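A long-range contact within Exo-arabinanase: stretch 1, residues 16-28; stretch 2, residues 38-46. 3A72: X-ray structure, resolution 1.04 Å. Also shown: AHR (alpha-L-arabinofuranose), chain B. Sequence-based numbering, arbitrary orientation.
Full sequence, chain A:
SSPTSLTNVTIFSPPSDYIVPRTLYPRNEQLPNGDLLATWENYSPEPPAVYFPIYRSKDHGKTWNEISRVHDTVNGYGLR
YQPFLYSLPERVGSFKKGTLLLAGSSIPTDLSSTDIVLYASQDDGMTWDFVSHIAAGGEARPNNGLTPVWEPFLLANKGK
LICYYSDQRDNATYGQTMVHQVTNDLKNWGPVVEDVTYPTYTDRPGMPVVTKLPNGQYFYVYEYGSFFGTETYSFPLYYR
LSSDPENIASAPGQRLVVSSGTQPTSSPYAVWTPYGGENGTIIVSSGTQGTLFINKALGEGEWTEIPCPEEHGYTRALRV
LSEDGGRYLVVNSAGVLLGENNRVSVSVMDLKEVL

Stretch 1, residues 16-28: SDYIVPRTLYPRN
Stretch 2 (38-46) ATWENYSPE

This contact is an antiparallel two-strand pairing, broken by a beta bulge and extended at one end by loops packed around two tyrosines. Strand 23-28 runs against strand 38-42, with 147° between their N-to-C directions and a closest axial approach of 4.6 Å. Thr23 pairs with Asn42 and Leu24 with Glu41; beyond the bulge, Arg27 pairs with Thr39 and Asn28 with Ala38. Tyr25 and Pro26 thus face the single residue Trp40. Tyr25 has the unusual backbone phi/psi of 71/69, and its O accepts a CA-H contact from Trp40 CA at 3.4 Å.

Two reciprocal pairs of backbone hydrogen bonds hold the register. Leu24 N to Glu41 O is 3.2 Å and Glu41 N to Leu24 O is 2.8 Å, with bent angles of 137° and 138°. Arg27 N to Thr39 O is 3.0 Å and Thr39 N to Arg27 O is 2.9 Å, both nearly straight.

The backbone bonding continues past the strands. Tyr43 N donates to Arg22 O at 2.9 Å, and Ile19 N donates to Tyr43 O at 2.9 Å. Between these anchors the chain turns through a cis peptide before Pro21, and Arg22 has phi/psi 79/-54.

Tyr43 (chi1 m, -66°) is covered most by the opposing stretch. Pro21 CG lies over the face of the Tyr43 ring, 3.9 Å from the centroid. Leu24 CB approaches Tyr43 CE2 at 3.9 Å. Tyr18 (chi1 -84°) receives Ser44 CA over its ring, 3.8 Å from the centroid, while its CD1 is 3.8 Å from Pro45 CD.

Glu41 (chi1 m, chi2 t) shares the Leu24 side of the sheet. Tyr43 OH donates a hydrogen bond to Glu41 OE1 at 2.6 Å. Arabinofuranose O5 donates one to Glu41 OE2 at 2.7 Å, and Glu41 OE2 lies 3.5 Å from Tyr25 CB. The carboxylate therefore links the loop tyrosine to the sugar.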

ATOM      1  N   SER A  16      20.451  -9.427  12.578  1.00 13.41           N
ATOM      2  CA  SER A  16      21.431  -9.138  11.562  1.00 14.62           C
ATOM      3  C   SER A  16      21.531 -10.234  10.513  1.00 12.81           C
ATOM      4  O   SER A  16      21.977  -9.983   9.410  1.00 14.75           O
ATOM      5  CB  SER A  16      22.805  -8.931  12.213  1.00 19.66           C
ATOM      6  OG  SER A  16      23.243 -10.125  12.812  1.00 31.94           O
ATOM      7  N   ASP A  17      21.137 -11.446  10.913  1.00 12.99           N
ATOM      8  CA  ASP A  17      21.172 -12.562   9.984  1.00 13.46           C
ATOM      9  C   ASP A  17      19.958 -12.626   9.020  1.00 11.71           C
ATOM     10  O   ASP A  17      19.915 -13.480   8.132  1.00 12.53           O
ATOM     11  CB  ASP A  17      21.284 -13.968  10.618  1.00 17.66           C
ATOM     12  CG  ASP A  17      20.096 -14.544  11.338  1.00 21.84           C
ATOM     13  OD1 ASP A  17      19.200 -13.783  11.618  1.00 21.74           O
ATOM     14  OD2 ASP A  17      20.075 -15.739  11.684  1.00 32.67           O
ATOM     15  N   TYR A  18      18.996 -11.730   9.137  1.00 10.30           N
ATOM     16  CA  TYR A  18      18.045 -11.550   8.061  1.00  8.49           C
ATOM     17  C   TYR A  18      18.805 -11.039   6.862  1.00  8.26           C
ATOM     18  O   TYR A  18      19.864 -10.439   6.956  1.00  9.41           O
ATOM     19  CB  TYR A  18      16.922 -10.594   8.480  1.00  7.86           C
ATOM     20  CG  TYR A  18      15.781 -11.187   9.245  1.00  7.55           C
ATOM     21  CD1 TYR A  18      15.871 -12.316  10.008  1.00  8.26           C
ATOM     22  CD2 TYR A  18      14.546 -10.517   9.161  1.00  7.58           C
ATOM     23  CE1 TYR A  18      14.782 -12.826  10.703  1.00  8.02           C
ATOM     24  CE2 TYR A  18      13.477 -11.033   9.837  1.00  8.04           C
ATOM     25  CZ  TYR A  18      13.582 -12.175  10.621  1.00  7.95           C
ATOM     26  OH  TYR A  18      12.463 -12.677  11.274  1.00  9.59           O
ATOM     27  N   ILE A  19      18.230 -11.275   5.668  1.00  8.01           N
ATOM     28  CA  ILE A  19      18.906 -10.939   4.420  1.00  8.51           C
ATOM     29  C   ILE A  19      18.548  -9.539   4.028  1.00  7.67           C
ATOM     30  O   ILE A  19      17.347  -9.266   3.914  1.00  7.99           O
ATOM     31  CB  ILE A  19      18.459 -11.968   3.353  1.00  8.88           C
ATOM     32  CG1 ILE A  19      18.779 -13.382   3.853  1.00 15.25           C
ATOM     33  CG2 ILE A  19      19.106 -11.680   2.050  1.00 10.53           C
ATOM     34  CD1 ILE A  19      18.333 -14.425   2.928  1.00 18.77           C
ATOM     35  N   VAL A  20      19.546  -8.688   3.780  1.00  8.24           N
ATOM     36  CA  VAL A  20      19.307  -7.302   3.333  1.00  8.27           C
ATOM     37  C   VAL A  20      18.285  -7.313   2.209  1.00  7.06           C
ATOM     38  O   VAL A  20      18.444  -8.107   1.266  1.00  8.14           O
ATOM     39  CB  VAL A  20      20.649  -6.704   2.888  1.00  9.25           C
ATOM     40  CG1 VAL A  20      20.478  -5.410   2.094  1.00  9.89           C
ATOM     41  CG2 VAL A  20      21.504  -6.381   4.103  1.00 12.60           C
ATOM     42  N   PRO A  21      17.225  -6.518   2.277  1.00  6.71           N
ATOM     43  CA  PRO A  21      17.019  -5.380   3.165  1.00  6.65           C
ATOM     44  C   PRO A  21      16.480  -5.696   4.547  1.00  5.96           C
ATOM     45  O   PRO A  21      16.334  -4.770   5.350  1.00  6.62           O
ATOM     46  CB  PRO A  21      15.981  -4.567   2.377  1.00  6.80           C
ATOM     47  CG  PRO A  21      15.129  -5.599   1.707  1.00  7.46           C
ATOM     48  CD  PRO A  21      16.165  -6.606   1.231  1.00  7.54           C
ATOM     49  N   ARG A  22      16.198  -6.942   4.860  1.00  6.35           N
ATOM     50  CA  ARG A  22      15.747  -7.449   6.157  1.00  6.11           C
ATOM     51  C   ARG A  22      14.257  -7.197   6.415  1.00  5.50           C
ATOM     52  O   ARG A  22      13.509  -8.125   6.726  1.00  6.04           O
ATOM     53  CB  ARG A  22      16.616  -7.001   7.317  1.00  6.96           C
ATOM     54  CG  ARG A  22      18.096  -7.356   7.158  1.00  7.45           C
ATOM     55  CD  ARG A  22      18.855  -7.204   8.461  1.00  8.64           C
ATOM     56  NE  ARG A  22      20.230  -7.637   8.369  1.00 10.35           N
ATOM     57  CZ  ARG A  22      21.255  -6.867   8.033  1.00 11.65           C
ATOM     58  NH1 ARG A  22      21.080  -5.571   7.694  1.00 12.13           N
ATOM     59  NH2 ARG A  22      22.473  -7.413   8.038  1.00 16.72           N
ATOM     60  N   THR A  23      13.867  -5.922   6.290  1.00  5.55           N
ATOM     61  CA  THR A  23      12.464  -5.534   6.311  1.00  4.97           C
ATOM     62  C   THR A  23      12.262  -4.567   5.161  1.00  5.18           C
ATOM     63  O   THR A  23      13.190  -3.878   4.736  1.00  5.76           O
ATOM     64  CB  THR A  23      12.062  -4.858   7.642  1.00  5.48           C
ATOM     65  OG1 THR A  23      12.796  -3.640   7.874  1.00  6.32           O
ATOM     66  CG2 THR A  23      12.356  -5.739   8.825  1.00  6.47           C
ATOM     67  N   LEU A  24      11.035  -4.485   4.675  1.00  4.88           N
ATOM     68  CA  LEU A  24      10.660  -3.552   3.625  1.00  4.87           C
ATOM     69  C   LEU A  24       9.146  -3.529   3.496  1.00  4.47           C
ATOM     70  O   LEU A  24       8.504  -4.529   3.873  1.00  4.74           O
ATOM     71  CB  LEU A  24      11.233  -4.020   2.250  1.00  4.81           C
ATOM     72  CG  LEU A  24      11.374  -2.915   1.187  1.00  5.27           C
ATOM     73  CD1 LEU A  24      12.522  -1.974   1.499  1.00  6.44           C
ATOM     74  CD2 LEU A  24      11.564  -3.556  -0.196  1.00  5.93           C
ATOM     75  N   TYR A  25       8.566  -2.477   2.954  1.00  4.20           N
ATOM     76  CA  TYR A  25       7.198  -2.472   2.476  1.00  4.26           C
ATOM     77  C   TYR A  25       6.204  -2.522   3.642  1.00  4.01           C
ATOM     78  O   TYR A  25       5.520  -3.527   3.878  1.00  4.58           O
ATOM     79  CB  TYR A  25       6.954  -3.591   1.463  1.00  4.38           C
ATOM     80  CG  TYR A  25       5.823  -3.319   0.492  1.00  4.15           C
ATOM     81  CD1 TYR A  25       6.110  -2.978  -0.834  1.00  4.09           C
ATOM     82  CD2 TYR A  25       4.479  -3.357   0.884  1.00  4.05           C
ATOM     83  CE1 TYR A  25       5.092  -2.703  -1.758  1.00  4.53           C
ATOM     84  CE2 TYR A  25       3.458  -3.091  -0.046  1.00  4.70           C
ATOM     85  CZ  TYR A  25       3.776  -2.772  -1.332  1.00  4.11           C
ATOM     86  OH  TYR A  25       2.798  -2.528  -2.289  1.00  4.47           O
ATOM     87  N   PRO A  26       6.119  -1.437   4.423  1.00  3.97           N
ATOM     88  CA  PRO A  26       5.230  -1.428   5.584  1.00  4.46           C
ATOM     89  C   PRO A  26       3.795  -1.342   5.156  1.00  4.21           C
ATOM     90  O   PRO A  26       3.453  -0.522   4.286  1.00  4.58           O
ATOM     91  CB  PRO A  26       5.623  -0.136   6.302  1.00  4.31           C
ATOM     92  CG  PRO A  26       6.034   0.780   5.169  1.00  4.72           C
ATOM     93  CD  PRO A  26       6.760  -0.123   4.200  1.00  4.26           C
ATOM     94  N   ARG A  27       2.913  -2.071   5.803  1.00  4.27           N
ATOM     95  CA  ARG A  27       1.458  -1.880   5.671  1.00  4.32           C
ATOM     96  C   ARG A  27       0.863  -2.041   7.066  1.00  4.31           C
ATOM     97  O   ARG A  27       1.388  -2.722   7.928  1.00  5.18           O
ATOM     98  CB  ARG A  27       0.829  -2.819   4.643  1.00  4.63           C
ATOM     99  CG  ARG A  27       1.231  -2.489   3.199  1.00  4.49           C
ATOM    100  CD  ARG A  27       0.580  -1.210   2.733  1.00  4.72           C
ATOM    101  NE  ARG A  27       0.835  -0.877   1.331  1.00  4.67           N
ATOM    102  CZ  ARG A  27       1.826  -0.070   0.907  1.00  4.01           C
ATOM    103  NH1 ARG A  27       2.713   0.443   1.725  1.00  4.52           N
ATOM    104  NH2 ARG A  27       1.878   0.211  -0.390  1.00  4.86           N
ATOM    105  N   ASN A  28      -0.335  -1.447   7.254  1.00  4.41           N
ATOM    106  CA  ASN A  28      -0.977  -1.486   8.544  1.00  4.28           C
ATOM    107  C   ASN A  28      -2.496  -1.434   8.362  1.00  4.43           C
ATOM    108  O   ASN A  28      -3.016  -1.172   7.270  1.00  5.51           O
ATOM    109  CB  ASN A  28      -0.415  -0.388   9.450  1.00  4.66           C
ATOM    110  CG  ASN A  28      -0.571   0.943   8.806  1.00  5.53           C
ATOM    111  OD1 ASN A  28      -1.658   1.416   8.473  1.00  7.08           O
ATOM    112  ND2 ASN A  28       0.468   1.661   8.555  1.00  6.31           N
ATOM    113  N   ALA A  38       0.329  -4.121  12.144  1.00  4.70           N
ATOM    114  CA  ALA A  38       1.386  -3.794  11.210  1.00  4.71           C
ATOM    115  C   ALA A  38       1.978  -5.090  10.659  1.00  4.29           C
ATOM    116  O   ALA A  38       2.103  -6.095  11.353  1.00  5.31           O
ATOM    117  CB  ALA A  38       2.471  -2.977  11.885  1.00  5.81           C
ATOM    118  N   THR A  39       2.385  -5.023   9.394  1.00  4.58           N
ATOM    119  CA  THR A  39       3.113  -6.083   8.717  1.00  4.57           C
ATOM    120  C   THR A  39       4.097  -5.477   7.727  1.00  4.26           C
ATOM    121  O   THR A  39       4.165  -4.242   7.529  1.00  4.52           O
ATOM    122  CB  THR A  39       2.132  -7.058   8.036  1.00  4.80           C
ATOM    123  OG1 THR A  39       2.835  -8.234   7.621  1.00  5.41           O
ATOM    124  CG2 THR A  39       1.497  -6.461   6.806  1.00  5.17           C
ATOM    125  N   TRP A  40       4.922  -6.316   7.113  1.00  4.50           N
ATOM    126  CA  TRP A  40       6.002  -5.947   6.245  1.00  4.10           C
ATOM    127  C   TRP A  40       6.541  -7.195   5.578  1.00  4.27           C
ATOM    128  O   TRP A  40       6.287  -8.313   6.023  1.00  5.19           O
ATOM    129  CB  TRP A  40       7.128  -5.221   7.029  1.00  4.85           C
ATOM    130  CG  TRP A  40       7.648  -5.999   8.183  1.00  4.85           C
ATOM    131  CD1 TRP A  40       8.651  -6.914   8.183  1.00  5.38           C
ATOM    132  CD2 TRP A  40       7.154  -5.946   9.531  1.00  4.97           C
ATOM    133  NE1 TRP A  40       8.778  -7.386   9.464  1.00  5.94           N
ATOM    134  CE2 TRP A  40       7.914  -6.851  10.321  1.00  5.26           C
ATOM    135  CE3 TRP A  40       6.171  -5.205  10.205  1.00  5.39           C
ATOM    136  CZ2 TRP A  40       7.711  -7.067  11.666  1.00  6.05           C
ATOM    137  CZ3 TRP A  40       5.963  -5.404  11.558  1.00  6.33           C
ATOM    138  CH2 TRP A  40       6.748  -6.306  12.278  1.00  6.45           C
ATOM    139  N   GLU A  41       7.295  -7.009   4.512  1.00  4.23           N
ATOM    140  CA  GLU A  41       8.136  -8.034   3.933  1.00  4.53           C
ATOM    141  C   GLU A  41       9.268  -8.361   4.903  1.00  4.64           C
ATOM    142  O   GLU A  41      10.014  -7.457   5.323  1.00  4.98           O
ATOM    143  CB  GLU A  41       8.768  -7.564   2.622  1.00  4.58           C
ATOM    144  CG  GLU A  41       7.753  -7.227   1.523  1.00  4.26           C
ATOM    145  CD  GLU A  41       8.334  -6.569   0.299  1.00  4.57           C
ATOM    146  OE1 GLU A  41       9.566  -6.287   0.275  1.00  5.10           O
ATOM    147  OE2 GLU A  41       7.537  -6.267  -0.646  1.00  4.61           O
ATOM    148  N   ASN A  42       9.360  -9.633   5.278  1.00  5.01           N
ATOM    149  CA  ASN A  42      10.220 -10.090   6.380  1.00  5.30           C
ATOM    150  C   ASN A  42      11.222 -11.066   5.802  1.00  5.39           C
ATOM    151  O   ASN A  42      10.870 -12.229   5.462  1.00  5.84           O
ATOM    152  CB  ASN A  42       9.307 -10.691   7.439  1.00  5.49           C
ATOM    153  CG  ASN A  42       9.990 -11.005   8.752  1.00  6.01           C
ATOM    154  OD1 ASN A  42      10.225 -12.227   9.117  1.00  9.36           O
ATOM    155  ND2 ASN A  42      10.342 -10.064   9.463  1.00  5.02           N
ATOM    156  N   TYR A  43      12.441 -10.616   5.630  1.00  5.54           N
ATOM    157  CA  TYR A  43      13.476 -11.346   4.847  1.00  6.18           C
ATOM    158  C   TYR A  43      14.283 -12.277   5.753  1.00  6.11           C
ATOM    159  O   TYR A  43      15.484 -12.182   5.917  1.00  7.36           O
ATOM    160  CB  TYR A  43      14.361 -10.366   4.107  1.00  6.51           C
ATOM    161  CG  TYR A  43      13.676  -9.576   3.018  1.00  6.00           C
ATOM    162  CD1 TYR A  43      13.884  -9.892   1.690  1.00  6.24           C
ATOM    163  CD2 TYR A  43      12.806  -8.509   3.314  1.00  6.44           C
ATOM    164  CE1 TYR A  43      13.273  -9.197   0.654  1.00  5.99           C
ATOM    165  CE2 TYR A  43      12.193  -7.811   2.263  1.00  5.22           C
ATOM    166  CZ  TYR A  43      12.425  -8.177   0.955  1.00  5.70           C
ATOM    167  OH  TYR A  43      11.841  -7.507  -0.094  1.00  6.02           O
ATOM    168  N   SER A  44      13.585 -13.235   6.321  1.00  6.67           N
ATOM    169  CA  SER A  44      14.190 -14.248   7.181  1.00  6.70           C
ATOM    170  C   SER A  44      14.941 -15.247   6.296  1.00  7.16           C
ATOM    171  O   SER A  44      14.567 -15.549   5.181  1.00  7.77           O
ATOM    172  CB  SER A  44      13.151 -14.879   8.054  1.00  7.30           C
ATOM    173  OG  SER A  44      12.099 -15.485   7.297  1.00  7.12           O
ATOM    174  N   PRO A  45      16.020 -15.849   6.856  1.00  8.39           N
ATOM    175  CA  PRO A  45      16.697 -16.907   6.107  1.00  8.49           C
ATOM    176  C   PRO A  45      15.833 -18.130   5.948  1.00  8.07           C
ATOM    177  O   PRO A  45      15.067 -18.510   6.848  1.00  8.98           O
ATOM    178  CB  PRO A  45      17.899 -17.247   7.033  1.00 11.89           C
ATOM    179  CG  PRO A  45      17.898 -16.350   8.147  1.00 13.90           C
ATOM    180  CD  PRO A  45      16.628 -15.577   8.170  1.00 10.14           C
ATOM    181  N   GLU A  46      15.890 -18.757   4.756  1.00  7.77           N
ATOM    182  CA  GLU A  46      15.061 -19.874   4.383  1.00  8.33           C
ATOM    183  C   GLU A  46      15.907 -21.104   4.178  1.00  9.86           C
ATOM    184  O   GLU A  46      17.075 -20.984   3.743  1.00 11.25           O
ATOM    185  CB  GLU A  46      14.341 -19.552   3.059  1.00  8.75           C
ATOM    186  CG  GLU A  46      13.431 -18.324   3.118  1.00  7.26           C
ATOM    187  CD  GLU A  46      12.775 -18.079   1.794  1.00  6.50           C
ATOM    188  OE1 GLU A  46      13.504 -17.664   0.857  1.00  6.42           O
ATOM    189  OE2 GLU A  46      11.545 -18.314   1.646  1.00  6.86           O
TER
HETATM  190  O5  AHR B   2       8.477  -5.044  -2.834  1.00  4.82           O
HETATM  191  C5  AHR B   2       9.769  -5.652  -3.125  1.00  4.71           C
HETATM  192  C4  AHR B   2      10.373  -4.947  -4.321  1.00  4.80           C
HETATM  193  O4  AHR B   2       9.521  -5.216  -5.486  1.00  5.02           O
HETATM  194  C3  AHR B   2      11.694  -5.576  -4.743  1.00  4.85           C
HETATM  195  O3  AHR B   2      12.805  -5.032  -4.002  1.00  5.80           O
HETATM  196  C2  AHR B   2      11.773  -5.112  -6.212  1.00  4.90           C
HETATM  197  O2  AHR B   2      12.593  -5.981  -7.025  1.00  6.30           O
HETATM  198  C1  AHR B   2      10.309  -5.170  -6.673  1.00  4.50           C